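Local coordinates for protein glycoside Hydrolase (Bacteroides plebeius, PDB 5T3B) that probably hydrolyses glycosidic bonds in polysaccharides, as a glycoside hydrolase family 50 enzyme of a gut Bacteroidetes bacterium, at residues Q412-L424 against Y458-W470. Sequence-based numbering, arbitrary orientation.
Sequences QQNRGFAYQHFTL and YTSLTKYMSDINW
Tyr464 packs its CB and the near side of its ring against the backbone of Gly416, a knob seated among Gln413, Gly416, Phe417 and Gln420 of helix 412-427. The two helices are near-parallel neighbours, crossing at -22° with their axes 7.4 Å apart, beside strand 432-437, consistent with outer helices of the (beta/alpha)8 barrel expected of family 50. Gly416 permits this closeness: a CB there would run into Tyr464 CD2, and the Gly416 CA already lies 3.6 Å from Tyr464 CB. Phe417 turns its edge to one face of the tyrosine, an edge-to-face pair with ring planes 68° apart, while Lys463 CD covers the opposite face. Gln413 reaches the phenol on an extended chain, its CG opposite the backbone N (chi1 174°), and its NE2 donates to Tyr464 OH at 2.9 Å, in the amide plane. A leucine in place of Tyr464 would probably leave that amide without its acceptor and Phe417 without the ring face its edge meets. Gln420 NE2 gives a nearly straight 3.1 Å bond to the backbone O of Tyr464, and a water joins the same nitrogen to Asp467 OD2; Gln420 OE1 is taken by Leu63 N. One turn further along, Ile468 is the second knob, its CG1 on Gln420 CG, CG2 against Thr423 OG1 and CD1 against Leu424. On the flank towards strand 432-437, Tyr419 is sandwiched: Thr423 CG2 sits over the centre of one face and Met465 CG over the other, 3.6 Å from the centroid in a CH-pi contact. Its hydroxyl accepts a hydrogen bond from Trp435 NE1 and donates to Asn469 OD1 at 2.6 Å, in the carbonyl plane on a lone pair.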
ATOM      1  N   GLN A 412      11.480   7.531  18.739  1.00  8.70           N
ATOM      2  CA  GLN A 412      10.169   7.809  18.151  1.00  8.36           C
ATOM      3  C   GLN A 412      10.145   9.135  17.394  1.00  9.13           C
ATOM      4  O   GLN A 412       9.498   9.219  16.360  1.00  9.65           O
ATOM      5  CB  GLN A 412       9.068   7.779  19.221  1.00  9.04           C
ATOM      6  CG  GLN A 412       8.957   6.444  19.941  1.00  9.37           C
ATOM      7  CD  GLN A 412       8.758   5.282  19.000  1.00  9.89           C
ATOM      8  OE1 GLN A 412       9.499   4.239  19.015  1.00 12.68           O
ATOM      9  NE2 GLN A 412       7.798   5.425  18.203  1.00  7.13           N
ATOM     10  N   GLN A 413      10.843  10.133  17.905  1.00  9.60           N
ATOM     11  CA  GLN A 413      10.915  11.400  17.178  1.00  9.26           C
ATOM     12  C   GLN A 413      11.491  11.155  15.773  1.00  9.28           C
ATOM     13  O   GLN A 413      10.978  11.713  14.816  1.00  9.59           O
ATOM     14  CB  GLN A 413      11.742  12.448  17.918  1.00 11.33           C
ATOM     15  CG  GLN A 413      11.955  13.701  17.131  1.00 12.82           C
ATOM     16  CD  GLN A 413      12.679  14.756  17.921  1.00 14.04           C
ATOM     17  OE1 GLN A 413      13.766  14.522  18.443  1.00 17.09           O
ATOM     18  NE2 GLN A 413      12.078  15.903  17.983  1.00 16.25           N
ATOM     19  N   ASN A 414      12.521  10.343  15.662  1.00  8.89           N
ATOM     20  CA  ASN A 414      13.123  10.090  14.363  1.00  9.10           C
ATOM     21  C   ASN A 414      12.214   9.223  13.497  1.00  8.06           C
ATOM     22  O   ASN A 414      12.297   9.345  12.253  1.00  8.99           O
ATOM     23  CB  ASN A 414      14.545   9.557  14.513  1.00 10.12           C
ATOM     24  CG  ASN A 414      15.529  10.687  14.836  1.00 12.88           C
ATOM     25  OD1 ASN A 414      15.996  11.372  13.932  1.00 14.68           O
ATOM     26  ND2 ASN A 414      15.804  10.884  16.060  1.00 18.64           N
ATOM     27  N   ARG A 415      11.383   8.353  14.077  1.00  7.28           N
ATOM     28  CA  ARG A 415      10.367   7.705  13.296  1.00  7.87           C
ATOM     29  C   ARG A 415       9.452   8.758  12.683  1.00  8.08           C
ATOM     30  O   ARG A 415       8.973   8.607  11.535  1.00  8.56           O
ATOM     31  CB  ARG A 415       9.553   6.676  14.099  1.00  8.48           C
ATOM     32  CG  ARG A 415      10.322   5.507  14.665  1.00  8.59           C
ATOM     33  CD  ARG A 415       9.417   4.643  15.509  1.00  8.14           C
ATOM     34  NE  ARG A 415       8.580   3.789  14.690  1.00  7.76           N
ATOM     35  CZ  ARG A 415       7.424   3.255  15.110  1.00  7.91           C
ATOM     36  NH1 ARG A 415       6.814   3.592  16.243  1.00  8.37           N
ATOM     37  NH2 ARG A 415       6.846   2.364  14.334  1.00  7.57           N
ATOM     38  N   GLY A 416       9.135   9.756  13.463  1.00  8.07           N
ATOM     39  CA  GLY A 416       8.310  10.871  12.974  1.00  7.80           C
ATOM     40  C   GLY A 416       8.979  11.619  11.845  1.00  7.73           C
ATOM     41  O   GLY A 416       8.343  11.949  10.828  1.00  8.86           O
ATOM     42  N   PHE A 417      10.278  11.924  12.010  1.00  8.28           N
ATOM     43  CA  PHE A 417      11.027  12.559  10.940  1.00  8.35           C
ATOM     44  C   PHE A 417      11.052  11.711   9.670  1.00  8.16           C
ATOM     45  O   PHE A 417      10.873  12.233   8.542  1.00  9.19           O
ATOM     46  CB  PHE A 417      12.448  12.875  11.354  1.00  9.68           C
ATOM     47  CG  PHE A 417      12.623  13.874  12.505  1.00  9.62           C
ATOM     48  CD1 PHE A 417      11.666  14.786  12.875  1.00  9.83           C
ATOM     49  CD2 PHE A 417      13.816  13.879  13.200  1.00 10.64           C
ATOM     50  CE1 PHE A 417      11.863  15.707  13.891  1.00 12.06           C
ATOM     51  CE2 PHE A 417      14.054  14.808  14.212  1.00 11.78           C
ATOM     52  CZ  PHE A 417      13.072  15.705  14.569  1.00 12.98           C
ATOM     53  N   ALA A 418      11.254  10.395   9.821  1.00  7.55           N
ATOM     54  CA  ALA A 418      11.249   9.500   8.668  1.00  8.00           C
ATOM     55  C   ALA A 418       9.868   9.477   8.006  1.00  7.41           C
ATOM     56  O   ALA A 418       9.780   9.387   6.786  1.00  8.69           O
ATOM     57  CB  ALA A 418      11.646   8.126   9.081  1.00  9.33           C
ATOM     58  N   TYR A 419       8.802   9.485   8.797  1.00  7.32           N
ATOM     59  CA  TYR A 419       7.461   9.520   8.236  1.00  7.07           C
ATOM     60  C   TYR A 419       7.295  10.789   7.407  1.00  7.81           C
ATOM     61  O   TYR A 419       6.787  10.724   6.274  1.00  8.30           O
ATOM     62  CB  TYR A 419       6.394   9.480   9.354  1.00  8.07           C
ATOM     63  CG  TYR A 419       4.990   9.484   8.866  1.00  6.90           C
ATOM     64  CD1 TYR A 419       4.296  10.675   8.661  1.00  7.22           C
ATOM     65  CD2 TYR A 419       4.298   8.322   8.677  1.00  7.29           C
ATOM     66  CE1 TYR A 419       2.993  10.720   8.248  1.00  7.02           C
ATOM     67  CE2 TYR A 419       2.975   8.357   8.250  1.00  7.02           C
ATOM     68  CZ  TYR A 419       2.308   9.551   8.060  1.00  7.28           C
ATOM     69  OH  TYR A 419       0.992   9.478   7.657  1.00  8.37           O
ATOM     70  N   GLN A 420       7.689  11.940   7.956  1.00  7.35           N
ATOM     71  CA  GLN A 420       7.590  13.191   7.200  1.00  8.02           C
ATOM     72  C   GLN A 420       8.397  13.139   5.930  1.00  7.89           C
ATOM     73  O   GLN A 420       7.910  13.579   4.868  1.00  8.89           O
ATOM     74  CB  GLN A 420       7.952  14.418   8.034  1.00  8.34           C
ATOM     75  CG  GLN A 420       7.085  14.569   9.249  1.00  9.13           C
ATOM     76  CD  GLN A 420       7.144  15.971   9.824  1.00  9.26           C
ATOM     77  OE1 GLN A 420       8.111  16.690   9.599  1.00 10.06           O
ATOM     78  NE2 GLN A 420       6.111  16.347  10.548  1.00  9.72           N
ATOM     79  N   HIS A 421       9.634  12.664   6.009  1.00  8.02           N
ATOM     80  CA  HIS A 421      10.492  12.628   4.825  1.00  7.99           C
ATOM     81  C   HIS A 421       9.851  11.761   3.720  1.00  7.74           C
ATOM     82  O   HIS A 421       9.789  12.134   2.554  1.00  8.79           O
ATOM     83  CB  HIS A 421      11.847  12.063   5.238  1.00  9.11           C
ATOM     84  CG  HIS A 421      12.818  11.894   4.142  1.00  8.77           C
ATOM     85  ND1 HIS A 421      13.605  12.900   3.702  1.00  9.91           N
ATOM     86  CD2 HIS A 421      13.065  10.845   3.354  1.00 10.43           C
ATOM     87  CE1 HIS A 421      14.337  12.466   2.716  1.00 10.27           C
ATOM     88  NE2 HIS A 421      14.015  11.228   2.459  1.00 11.63           N
ATOM     89  N   PHE A 422       9.406  10.570   4.111  1.00  8.00           N
ATOM     90  CA  PHE A 422       8.910   9.636   3.095  1.00  7.62           C
ATOM     91  C   PHE A 422       7.606  10.177   2.509  1.00  7.71           C
ATOM     92  O   PHE A 422       7.432  10.169   1.258  1.00  8.80           O
ATOM     93  CB  PHE A 422       8.730   8.221   3.697  1.00  7.66           C
ATOM     94  CG  PHE A 422       8.803   7.125   2.685  1.00  8.03           C
ATOM     95  CD1 PHE A 422      10.031   6.687   2.246  1.00 10.13           C
ATOM     96  CD2 PHE A 422       7.677   6.570   2.142  1.00  8.86           C
ATOM     97  CE1 PHE A 422      10.161   5.730   1.262  1.00  9.75           C
ATOM     98  CE2 PHE A 422       7.801   5.592   1.153  1.00 10.21           C
ATOM     99  CZ  PHE A 422       9.018   5.170   0.734  1.00 10.52           C
ATOM    100  N   THR A 423       6.697  10.647   3.346  1.00  7.33           N
ATOM    101  CA  THR A 423       5.428  11.130   2.862  1.00  7.80           C
ATOM    102  C   THR A 423       5.573  12.398   2.028  1.00  8.17           C
ATOM    103  O   THR A 423       4.846  12.543   1.042  1.00  8.97           O
ATOM    104  CB  THR A 423       4.435  11.315   3.998  1.00  8.33           C
ATOM    105  OG1 THR A 423       4.900  12.264   4.964  1.00  8.57           O
ATOM    106  CG2 THR A 423       4.079   9.968   4.627  1.00  8.80           C
ATOM    107  N   LEU A 424       6.476  13.306   2.383  1.00  8.33           N
ATOM    108  CA  LEU A 424       6.691  14.471   1.514  1.00  8.51           C
ATOM    109  C   LEU A 424       7.134  14.036   0.138  1.00  8.82           C
ATOM    110  O   LEU A 424       6.717  14.632  -0.865  1.00 10.17           O
ATOM    111  CB  LEU A 424       7.659  15.456   2.146  1.00  9.10           C
ATOM    112  CG  LEU A 424       7.155  16.239   3.335  1.00 10.21           C
ATOM    113  CD1 LEU A 424       8.263  16.898   4.110  1.00 11.07           C
ATOM    114  CD2 LEU A 424       6.118  17.265   2.913  1.00 10.57           C
ATOM    115  N   TYR A 458       2.393   5.811  20.237  1.00  8.92           N
ATOM    116  CA  TYR A 458       3.687   6.458  20.316  1.00  9.48           C
ATOM    117  C   TYR A 458       3.460   7.921  19.977  1.00  9.24           C
ATOM    118  O   TYR A 458       3.505   8.316  18.815  1.00  9.66           O
ATOM    119  CB  TYR A 458       4.643   5.770  19.370  1.00  9.52           C
ATOM    120  CG  TYR A 458       5.094   4.444  19.800  1.00  8.43           C
ATOM    121  CD1 TYR A 458       6.031   4.307  20.849  1.00  9.83           C
ATOM    122  CD2 TYR A 458       4.672   3.295  19.174  1.00  8.81           C
ATOM    123  CE1 TYR A 458       6.480   3.058  21.235  1.00  9.63           C
ATOM    124  CE2 TYR A 458       5.140   2.039  19.561  1.00  8.34           C
ATOM    125  CZ  TYR A 458       6.066   1.925  20.610  1.00  8.55           C
ATOM    126  OH  TYR A 458       6.576   0.710  20.992  1.00  9.73           O
ATOM    127  N   THR A 459       3.268   8.746  21.024  1.00 10.94           N
ATOM    128  CA  THR A 459       2.819  10.114  20.821  1.00 12.46           C
ATOM    129  C   THR A 459       3.811  10.986  20.062  1.00 11.90           C
ATOM    130  O   THR A 459       3.401  11.910  19.357  1.00 14.13           O
ATOM    131  CB  THR A 459       2.369  10.718  22.139  1.00 17.69           C
ATOM    132  OG1 THR A 459       3.439  10.784  22.965  1.00 26.39           O
ATOM    133  CG2 THR A 459       1.442   9.946  22.815  1.00 17.93           C
ATOM    134  N   SER A 460       5.105  10.732  20.226  0.50 11.53           N
ATOM    135  CA  SER A 460       6.092  11.463  19.472  0.50 13.35           C
ATOM    136  C   SER A 460       5.998  11.215  17.982  0.50 14.71           C
ATOM    137  O   SER A 460       6.188  12.147  17.191  0.50 18.37           O
ATOM    138  CB  SER A 460       7.504  11.155  20.007  0.50 14.58           C
ATOM    139  OG  SER A 460       7.783  11.713  21.285  0.50 16.56           O
ATOM    140  N   LEU A 461       5.705   9.981  17.593  1.00 10.12           N
ATOM    141  CA  LEU A 461       5.459   9.643  16.226  1.00  9.77           C
ATOM    142  C   LEU A 461       4.136  10.273  15.736  1.00  9.74           C
ATOM    143  O   LEU A 461       4.091  10.865  14.629  1.00 10.76           O
ATOM    144  CB  LEU A 461       5.473   8.145  16.074  1.00  9.50           C
ATOM    145  CG  LEU A 461       5.026   7.613  14.699  1.00  9.51           C
ATOM    146  CD1 LEU A 461       5.909   8.148  13.560  1.00 10.02           C
ATOM    147  CD2 LEU A 461       5.042   6.077  14.668  1.00 12.51           C
ATOM    148  N   THR A 462       3.064  10.111  16.494  1.00  8.72           N
ATOM    149  CA  THR A 462       1.772  10.577  16.018  1.00 10.06           C
ATOM    150  C   THR A 462       1.741  12.108  15.874  1.00  9.30           C
ATOM    151  O   THR A 462       0.996  12.624  15.017  1.00 10.28           O
ATOM    152  CB  THR A 462       0.629  10.066  16.848  1.00 10.96           C
ATOM    153  OG1 THR A 462       0.706  10.577  18.160  1.00 12.24           O
ATOM    154  CG2 THR A 462       0.539   8.607  16.839  1.00 11.31           C
ATOM    155  N   LYS A 463       2.525  12.833  16.646  1.00  9.91           N
ATOM    156  CA  LYS A 463       2.617  14.278  16.476  1.00  9.40           C
ATOM    157  C   LYS A 463       3.110  14.605  15.091  1.00  8.88           C
ATOM    158  O   LYS A 463       2.509  15.436  14.372  1.00 10.37           O
ATOM    159  CB  LYS A 463       3.549  14.846  17.538  1.00 12.20           C
ATOM    160  CG  LYS A 463       3.798  16.393  17.479  1.00 13.46           C
ATOM    161  CD  LYS A 463       4.929  16.737  16.507  1.00 15.76           C
ATOM    162  CE  LYS A 463       5.412  18.173  16.576  1.00 18.50           C
ATOM    163  NZ  LYS A 463       4.337  19.096  16.208  1.00 17.38           N
ATOM    164  N   TYR A 464       4.228  13.984  14.697  1.00  8.63           N
ATOM    165  CA  TYR A 464       4.785  14.282  13.367  1.00  9.30           C
ATOM    166  C   TYR A 464       3.882  13.760  12.229  1.00  8.33           C
ATOM    167  O   TYR A 464       3.814  14.385  11.154  1.00  9.50           O
ATOM    168  CB  TYR A 464       6.213  13.733  13.221  1.00 10.19           C
ATOM    169  CG  TYR A 464       7.166  14.490  14.136  1.00 10.68           C
ATOM    170  CD1 TYR A 464       7.531  15.788  13.882  1.00 11.89           C
ATOM    171  CD2 TYR A 464       7.599  13.956  15.328  1.00 11.10           C
ATOM    172  CE1 TYR A 464       8.323  16.492  14.730  1.00 13.24           C
ATOM    173  CE2 TYR A 464       8.341  14.653  16.218  1.00 12.84           C
ATOM    174  CZ  TYR A 464       8.733  15.928  15.904  1.00 12.56           C
ATOM    175  OH  TYR A 464       9.561  16.640  16.776  1.00 16.67           O
ATOM    176  N   MET A 465       3.241  12.603  12.465  1.00  8.25           N
ATOM    177  CA  MET A 465       2.275  12.106  11.487  1.00  8.51           C
ATOM    178  C   MET A 465       1.148  13.088  11.267  1.00  8.22           C
ATOM    179  O   MET A 465       0.754  13.359  10.136  1.00  9.02           O
ATOM    180  CB  MET A 465       1.666  10.768  11.913  1.00  9.02           C
ATOM    181  CG  MET A 465       2.648   9.634  11.928  1.00  8.87           C
ATOM    182  SD  MET A 465       1.802   8.190  12.685  1.00  9.30           S
ATOM    183  CE  MET A 465       2.537   6.830  11.836  1.00 11.11           C
ATOM    184  N   SER A 466       0.630  13.644  12.378  1.00  8.72           N
ATOM    185  CA  SER A 466      -0.519  14.573  12.340  1.00  9.44           C
ATOM    186  C   SER A 466      -0.145  15.783  11.505  1.00  8.88           C
ATOM    187  O   SER A 466      -0.950  16.285  10.701  1.00  9.75           O
ATOM    188  CB  SER A 466      -0.882  15.030  13.764  1.00 11.84           C
ATOM    189  OG  SER A 466      -1.353  13.975  14.571  1.00 14.23           O
ATOM    190  N   ASP A 467       1.070  16.336  11.722  1.00  9.01           N
ATOM    191  CA  ASP A 467       1.448  17.554  11.051  1.00  9.68           C
ATOM    192  C   ASP A 467       1.411  17.380   9.516  1.00  9.57           C
ATOM    193  O   ASP A 467       0.971  18.265   8.784  1.00 10.43           O
ATOM    194  CB  ASP A 467       2.830  18.028  11.512  1.00 10.41           C
ATOM    195  CG  ASP A 467       2.811  18.534  12.945  1.00 12.30           C
ATOM    196  OD1 ASP A 467       1.743  19.003  13.452  1.00 13.76           O
ATOM    197  OD2 ASP A 467       3.928  18.491  13.507  1.00 13.47           O
ATOM    198  N   ILE A 468       1.854  16.201   9.040  1.00  8.98           N
ATOM    199  CA  ILE A 468       1.693  15.886   7.615  1.00  8.81           C
ATOM    200  C   ILE A 468       0.229  15.643   7.229  1.00  7.71           C
ATOM    201  O   ILE A 468      -0.313  16.233   6.296  1.00  8.91           O
ATOM    202  CB  ILE A 468       2.559  14.675   7.199  1.00  8.97           C
ATOM    203  CG1 ILE A 468       4.037  14.983   7.339  1.00 10.13           C
ATOM    204  CG2 ILE A 468       2.150  14.116   5.826  1.00  9.12           C
ATOM    205  CD1 ILE A 468       4.566  15.808   6.193  1.00 11.56           C
ATOM    206  N   ASN A 469      -0.380  14.723   7.953  1.00  8.10           N
ATOM    207  CA  ASN A 469      -1.671  14.187   7.535  1.00  8.04           C
ATOM    208  C   ASN A 469      -2.740  15.255   7.504  1.00  8.19           C
ATOM    209  O   ASN A 469      -3.612  15.262   6.636  1.00  9.31           O
ATOM    210  CB  ASN A 469      -2.121  13.073   8.455  1.00  8.57           C
ATOM    211  CG  ASN A 469      -1.279  11.842   8.317  1.00  8.30           C
ATOM    212  OD1 ASN A 469      -0.462  11.672   7.436  1.00  9.04           O
ATOM    213  ND2 ASN A 469      -1.541  10.909   9.242  1.00  9.70           N
ATOM    214  N   TRP A 470      -2.666  16.189   8.461  1.00  8.76           N
ATOM    215  CA  TRP A 470      -3.645  17.289   8.475  1.00  9.66           C
ATOM    216  C   TRP A 470      -3.488  18.235   7.278  1.00  9.50           C
ATOM    217  O   TRP A 470      -4.400  18.963   6.937  1.00 11.01           O
ATOM    218  CB  TRP A 470      -3.433  18.157   9.700  1.00 10.20           C
ATOM    219  CG  TRP A 470      -3.725  17.543  11.022  1.00  9.70           C
ATOM    220  CD1 TRP A 470      -4.459  16.423  11.306  1.00 10.08           C
ATOM    221  CD2 TRP A 470      -3.291  18.059  12.291  1.00 10.78           C
ATOM    222  NE1 TRP A 470      -4.529  16.243  12.656  1.00 10.53           N
ATOM    223  CE2 TRP A 470      -3.808  17.217  13.292  1.00 10.55           C
ATOM    224  CE3 TRP A 470      -2.481  19.153  12.662  1.00 12.94           C
ATOM    225  CZ2 TRP A 470      -3.533  17.442  14.666  1.00 13.32           C
ATOM    226  CZ3 TRP A 470      -2.201  19.346  13.997  1.00 14.78           C
ATOM    227  CH2 TRP A 470      -2.705  18.516  14.970  1.00 14.66           C
TER
HETATM  228  O   HOH W   1       6.201  18.959  12.116  1.00 14.20           O